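Side-chain contacts in SAM-dependent O-methyltransferase (Leptospira interrogans, PDB 2HNK), which probably transfers a methyl group from S-adenosylmethionine to a hydroxyl oxygen of its substrate, and is seen here with the demethylated product S-adenosyl-L-homocysteine bound: residues Ile54-Ser59 with Ile148-Leu153; Leu125-Asp130 with Pro135-Asp140. One frame throughout, in Å; residues are numbered along the deposited sequence.

Interaction 1 of 2, residues Ile54-Ser59 with Ile148-Leu153; sequences ILTKIS and IDLFFL. With SO4 (sulfate ion), chain D.
The van der Waals part of this contact rests on one methyl group: L150 CD1 lies 3.8 Å from S59 OG and 4.4 Å from T56 OG1, touching S59 OG, with T56 OG1 just within contact distance. Its placement follows from the first torsion, which sets CG anti to the backbone N (chi1 -173°) and carries the branch off the strand to the helix. F78 and A61 also pack against L150, so the leucine is buried although the two segments share just 91 Å² of surface.

Hydrogen bonding turns the hydroxyls back to their own helix. S59 OG sits 3.0 Å from L55 O and 2.9 Å from T56 O; chi1 of 70° folds it over these carbonyls, and its single proton cannot serve both fully. T56 OG1 bonds to L52 O one turn earlier. The apolar methyl thus meets oxygens that already have polar partners.

In the Rossmann-like methyltransferase fold, helix 46-59 packs beside helix 73-81 on one face of the sheet, and strand 148-153 runs parallel to 63-67, the strand that follows helix 46-59. On the same strand F152 touches the bound S-adenosyl-L-homocysteine.

Charged interactions lie at the margins. The D149 carboxylate accepts the backbone N-H groups of K62 and R63 and forms a salt bridge with K172. K57, extended beyond CG, donates a hydrogen bond from NZ to O2 of a sulfate (2.8 Å), an ion probably carried in from the crystallisation liquor; it also forms a salt bridge with D215 of the second subunit, whose R229 binds the same sulfate.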
loop_
_atom_site.group_PDB
_atom_site.type_symbol
_atom_site.label_atom_id
_atom_site.label_comp_id
_atom_site.label_asym_id
_atom_site.label_seq_id
_atom_site.Cartn_x
_atom_site.Cartn_y
_atom_site.Cartn_z
ATOM N N ILE C 54 5.573 5.848 0.450
ATOM C CA ILE C 54 4.860 5.523 1.686
ATOM C C ILE C 54 5.057 4.061 2.110
ATOM O O ILE C 54 5.269 3.771 3.290
ATOM C CB ILE C 54 3.349 5.942 1.638
ATOM C CG1 ILE C 54 2.807 6.181 3.045
ATOM C CG2 ILE C 54 2.472 4.920 0.916
ATOM C CD1 ILE C 54 2.592 7.631 3.365
ATOM N N LEU C 55 5.007 3.153 1.140
ATOM C CA LEU C 55 5.226 1.732 1.397
ATOM C C LEU C 55 6.610 1.447 1.973
ATOM O O LEU C 55 6.753 0.601 2.846
ATOM C CB LEU C 55 5.025 0.923 0.120
ATOM C CG LEU C 55 3.787 0.045 -0.112
ATOM C CD1 LEU C 55 2.553 0.404 0.711
ATOM C CD2 LEU C 55 3.462 0.006 -1.616
ATOM N N THR C 56 7.622 2.150 1.482
ATOM C CA THR C 56 8.986 1.991 2.004
ATOM C C THR C 56 9.039 2.375 3.485
ATOM O O THR C 56 9.601 1.652 4.296
ATOM C CB THR C 56 9.998 2.813 1.181
ATOM O OG1 THR C 56 9.985 2.338 -0.167
ATOM C CG2 THR C 56 11.416 2.694 1.748
ATOM N N LYS C 57 8.416 3.502 3.815
ATOM C CA LYS C 57 8.342 3.993 5.189
ATOM C C LYS C 57 7.520 3.089 6.114
ATOM O O LYS C 57 7.955 2.769 7.214
ATOM C CB LYS C 57 7.790 5.423 5.205
ATOM C CG LYS C 57 8.579 6.379 4.355
ATOM C CD LYS C 57 8.192 7.817 4.621
ATOM C CE LYS C 57 9.199 8.760 3.986
ATOM N NZ LYS C 57 8.917 10.178 4.337
ATOM N N ILE C 58 6.344 2.675 5.655
ATOM C CA ILE C 58 5.452 1.804 6.418
ATOM C C ILE C 58 6.153 0.482 6.737
ATOM O O ILE C 58 6.102 0.006 7.870
ATOM C CB ILE C 58 4.105 1.552 5.643
ATOM C CG1 ILE C 58 3.263 2.830 5.580
ATOM C CG2 ILE C 58 3.302 0.417 6.256
ATOM C CD1 ILE C 58 2.094 2.755 4.573
ATOM N N SER C 59 6.819 -0.090 5.735
ATOM C CA SER C 59 7.494 -1.376 5.876
ATOM C C SER C 59 8.733 -1.360 6.782
ATOM O O SER C 59 9.180 -2.414 7.242
ATOM C CB SER C 59 7.881 -1.914 4.497
ATOM O OG SER C 59 8.927 -1.153 3.928
ATOM N N ILE C 148 17.366 -9.135 2.278
ATOM C CA ILE C 148 16.704 -7.961 1.702
ATOM C C ILE C 148 15.337 -7.676 2.332
ATOM O O ILE C 148 14.559 -8.592 2.607
ATOM C CB ILE C 148 16.587 -8.089 0.148
ATOM C CG1 ILE C 148 17.950 -8.473 -0.469
ATOM C CG2 ILE C 148 16.035 -6.810 -0.479
ATOM C CD1 ILE C 148 19.094 -7.455 -0.240
ATOM N N ASP C 149 15.052 -6.397 2.555
ATOM C CA ASP C 149 13.772 -5.986 3.133
ATOM C C ASP C 149 12.674 -5.857 2.091
ATOM O O ASP C 149 11.533 -6.275 2.320
ATOM C CB ASP C 149 13.930 -4.650 3.855
ATOM C CG ASP C 149 14.883 -4.732 5.018
ATOM O OD1 ASP C 149 14.855 -5.746 5.728
ATOM O OD2 ASP C 149 15.645 -3.778 5.227
ATOM N N LEU C 150 13.028 -5.272 0.950
ATOM C CA LEU C 150 12.044 -4.907 -0.051
ATOM C C LEU C 150 12.614 -5.002 -1.461
ATOM O O LEU C 150 13.763 -4.627 -1.708
ATOM C CB LEU C 150 11.485 -3.504 0.238
ATOM C CG LEU C 150 10.316 -2.959 -0.588
ATOM C CD1 LEU C 150 9.468 -1.988 0.236
ATOM C CD2 LEU C 150 10.801 -2.276 -1.861
ATOM N N PHE C 151 11.793 -5.516 -2.370
ATOM C CA PHE C 151 12.127 -5.577 -3.783
ATOM C C PHE C 151 11.158 -4.765 -4.613
ATOM O O PHE C 151 9.958 -4.769 -4.348
ATOM C CB PHE C 151 12.059 -7.013 -4.282
ATOM C CG PHE C 151 13.362 -7.727 -4.256
ATOM C CD1 PHE C 151 13.753 -8.446 -3.134
ATOM C CD2 PHE C 151 14.196 -7.706 -5.367
ATOM C CE1 PHE C 151 14.969 -9.134 -3.120
ATOM C CE2 PHE C 151 15.407 -8.397 -5.366
ATOM C CZ PHE C 151 15.795 -9.103 -4.241
ATOM N N PHE C 152 11.686 -4.092 -5.633
ATOM C CA PHE C 152 10.863 -3.526 -6.688
ATOM C C PHE C 152 11.188 -4.225 -8.015
ATOM O O PHE C 152 12.298 -4.106 -8.531
ATOM C CB PHE C 152 11.082 -2.018 -6.798
ATOM C CG PHE C 152 10.149 -1.337 -7.755
ATOM C CD1 PHE C 152 8.767 -1.509 -7.658
ATOM C CD2 PHE C 152 10.641 -0.507 -8.750
ATOM C CE1 PHE C 152 7.901 -0.886 -8.553
ATOM C CE2 PHE C 152 9.771 0.139 -9.645
ATOM C CZ PHE C 152 8.404 -0.060 -9.542
ATOM N N LEU C 153 10.215 -4.954 -8.548
ATOM C CA LEU C 153 10.369 -5.656 -9.811
ATOM C C LEU C 153 9.746 -4.867 -10.972
ATOM O O LEU C 153 8.519 -4.761 -11.083
ATOM C CB LEU C 153 9.765 -7.069 -9.732
ATOM C CG LEU C 153 9.725 -7.894 -11.029
ATOM C CD1 LEU C 153 11.133 -8.058 -11.654
ATOM C CD2 LEU C 153 9.057 -9.251 -10.815
HETATM S S SO4 D . 10.136 10.032 8.392
HETATM O O1 SO4 D . 9.114 9.390 9.203
HETATM O O2 SO4 D . 9.633 10.304 7.052
HETATM O O3 SO4 D . 10.521 11.295 8.986
HETATM O O4 SO4 D . 11.282 9.139 8.322
#

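Interaction 2 of 2, residues Leu125-Asp130 with Pro135-Asp140; sequences LQVLID and PSWASD
L128 CD1 and the six-membered ring of W137 make the closest apolar approach here, 3.7 Å from CD1 to CZ3, with CH2 of the indole almost as near. The methyl comes at the ring obliquely. The same L128 CD1 is 3.8 Å from A138 CB and, more loosely, 4.3 Å from P135 CG, so a single branch meets three residues of the 135-140 segment. Next to it, V127 CG1 stands at the indole edge, near the ring plane and 4.1 Å from CZ2. L128 is buried, whereas V127 is exposed, which places the solvent boundary of the contact on the valine side.

Within the second segment, the ring is packed from above by P135 CG, 3.6 Å from its plane and offset toward the rim. The bond from A138 N to P135 O, 2.8 Å long, closes a type I beta-turn with S136 and W137 at its corners. That turn brings proline, indole and alanine together, and chi1 of 46° puts W137 CG between the backbone N and the carbonyl carbon, and the indole beyond it extends to the helix.

In the fold, the 135-140 segment belongs to the long connection from helix 121-130 to strand 148-153, the second half of the beta-alpha-beta crossover from edge strand 114-118 to the middle of the sheet. L128 and W137 both touch L89 of strand 87-92, and K117 makes a cation-pi contact with the indole.

Further out, a side-chain hydrogen bond links residues one turn apart on the helix: Q126 NE2 donates to D130 OD2 at 2.8 Å and 160°, arriving from above the carboxylate plane, while the acceptor stays close to the plane of the amide.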
loop_
_atom_site.group_PDB
_atom_site.type_symbol
_atom_site.label_atom_id
_atom_site.label_comp_id
_atom_site.label_asym_id
_atom_site.label_seq_id
_atom_site.Cartn_x
_atom_site.Cartn_y
_atom_site.Cartn_z
ATOM N N LEU C 125 21.567 -11.056 -9.248
ATOM C CA LEU C 125 20.857 -11.617 -8.114
ATOM C C LEU C 125 21.459 -12.954 -7.679
ATOM O O LEU C 125 21.560 -13.216 -6.487
ATOM C CB LEU C 125 19.352 -11.749 -8.414
ATOM C CG LEU C 125 18.536 -10.470 -8.675
ATOM C CD1 LEU C 125 17.078 -10.845 -8.900
ATOM C CD2 LEU C 125 18.667 -9.444 -7.547
ATOM N N GLN C 126 21.863 -13.784 -8.642
ATOM C CA GLN C 126 22.470 -15.086 -8.327
ATOM C C GLN C 126 23.813 -14.949 -7.622
ATOM O O GLN C 126 24.061 -15.638 -6.642
ATOM C CB GLN C 126 22.627 -15.963 -9.568
ATOM C CG GLN C 126 23.050 -17.397 -9.247
ATOM C CD GLN C 126 22.043 -18.122 -8.364
ATOM O OE1 GLN C 126 20.872 -18.257 -8.716
ATOM N NE2 GLN C 126 22.501 -18.590 -7.208
ATOM N N VAL C 127 24.661 -14.051 -8.112
ATOM C CA VAL C 127 25.948 -13.759 -7.476
ATOM C C VAL C 127 25.766 -13.289 -6.025
ATOM O O VAL C 127 26.554 -13.634 -5.136
ATOM C CB VAL C 127 26.737 -12.711 -8.291
ATOM C CG1 VAL C 127 27.971 -12.241 -7.536
ATOM C CG2 VAL C 127 27.121 -13.279 -9.645
ATOM N N LEU C 128 24.711 -12.512 -5.799
ATOM C CA LEU C 128 24.363 -11.992 -4.478
ATOM C C LEU C 128 23.890 -13.120 -3.550
ATOM O O LEU C 128 24.254 -13.161 -2.365
ATOM C CB LEU C 128 23.281 -10.916 -4.633
ATOM C CG LEU C 128 23.291 -9.683 -3.737
ATOM C CD1 LEU C 128 24.638 -8.978 -3.749
ATOM C CD2 LEU C 128 22.201 -8.733 -4.188
ATOM N N ILE C 129 23.090 -14.037 -4.091
ATOM C CA ILE C 129 22.672 -15.217 -3.341
ATOM C C ILE C 129 23.883 -16.081 -2.932
ATOM O O ILE C 129 24.009 -16.473 -1.764
ATOM C CB ILE C 129 21.638 -16.058 -4.124
ATOM C CG1 ILE C 129 20.309 -15.309 -4.228
ATOM C CG2 ILE C 129 21.421 -17.419 -3.454
ATOM C CD1 ILE C 129 19.377 -15.826 -5.309
ATOM N N ASP C 130 24.772 -16.351 -3.887
ATOM C CA ASP C 130 25.894 -17.276 -3.678
ATOM C C ASP C 130 27.097 -16.672 -2.953
ATOM O O ASP C 130 27.959 -17.408 -2.475
ATOM C CB ASP C 130 26.357 -17.857 -5.018
ATOM C CG ASP C 130 25.274 -18.631 -5.728
ATOM O OD1 ASP C 130 24.428 -19.253 -5.050
ATOM O OD2 ASP C 130 25.268 -18.619 -6.977
ATOM N N PRO C 135 30.490 -8.618 -2.639
ATOM C CA PRO C 135 31.176 -8.044 -3.798
ATOM C C PRO C 135 31.341 -6.542 -3.590
ATOM O O PRO C 135 30.594 -5.948 -2.813
ATOM C CB PRO C 135 30.232 -8.343 -4.963
ATOM C CG PRO C 135 28.896 -8.620 -4.333
ATOM C CD PRO C 135 29.182 -9.202 -2.986
ATOM N N SER C 136 32.318 -5.946 -4.265
ATOM C CA SER C 136 32.677 -4.546 -4.054
ATOM C C SER C 136 31.469 -3.632 -4.215
ATOM O O SER C 136 31.324 -2.642 -3.485
ATOM C CB SER C 136 33.758 -4.135 -5.049
ATOM O OG SER C 136 33.288 -4.296 -6.376
ATOM N N TRP C 137 30.607 -3.984 -5.174
ATOM C CA TRP C 137 29.412 -3.206 -5.487
ATOM C C TRP C 137 28.271 -3.395 -4.477
ATOM O O TRP C 137 27.315 -2.613 -4.478
ATOM C CB TRP C 137 28.943 -3.459 -6.928
ATOM C CG TRP C 137 28.904 -4.891 -7.318
ATOM C CD1 TRP C 137 29.897 -5.597 -7.935
ATOM C CD2 TRP C 137 27.810 -5.806 -7.131
ATOM N NE1 TRP C 137 29.491 -6.896 -8.147
ATOM C CE2 TRP C 137 28.216 -7.054 -7.663
ATOM C CE3 TRP C 137 26.523 -5.692 -6.575
ATOM C CZ2 TRP C 137 27.383 -8.184 -7.654
ATOM C CZ3 TRP C 137 25.693 -6.823 -6.558
ATOM C CH2 TRP C 137 26.131 -8.050 -7.095
ATOM N N ALA C 138 28.379 -4.410 -3.615
ATOM C CA ALA C 138 27.400 -4.623 -2.543
ATOM C C ALA C 138 28.014 -4.505 -1.141
ATOM O O ALA C 138 27.338 -4.733 -0.130
ATOM C CB ALA C 138 26.696 -5.964 -2.710
ATOM N N SER C 139 29.294 -4.145 -1.086
ATOM C CA SER C 139 29.975 -3.936 0.181
ATOM C C SER C 139 29.256 -2.850 0.981
ATOM O O SER C 139 29.005 -1.742 0.470
ATOM C CB SER C 139 31.445 -3.567 -0.044
ATOM O OG SER C 139 32.079 -3.257 1.192
ATOM N N ASP C 140 28.911 -3.197 2.221
ATOM C CA ASP C 140 28.186 -2.327 3.158
ATOM C C ASP C 140 26.702 -2.136 2.786
ATOM O O ASP C 140 26.021 -1.247 3.319
ATOM C CB ASP C 140 28.899 -0.976 3.345
ATOM C CG ASP C 140 28.639 -0.357 4.716
ATOM O OD1 ASP C 140 27.912 -0.966 5.534
ATOM O OD2 ASP C 140 29.166 0.742 4.984
#

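From the N terminus, helix 46-59 comes first, followed by strands 63-67, 87-92 and 114-118 with their helices. Helix 121-130 then leads to the 135-140 turn, where interaction 2 closes a loop of only four intervening residues. Strand 148-153 follows, and its meeting with 54-59 in interaction 1 closes a loop of 88 residues, within which interaction 2 is wholly nested. Interaction 1 ties the helix ahead of the first strand to the middle of the sheet; interaction 2 folds a connection back on its helix. Although the centres of the two contacts lie about 19 Å apart, strand 148-153 and helix 121-130 also pack together, F151 CE2 lying 4.1 Å from L125 CD2.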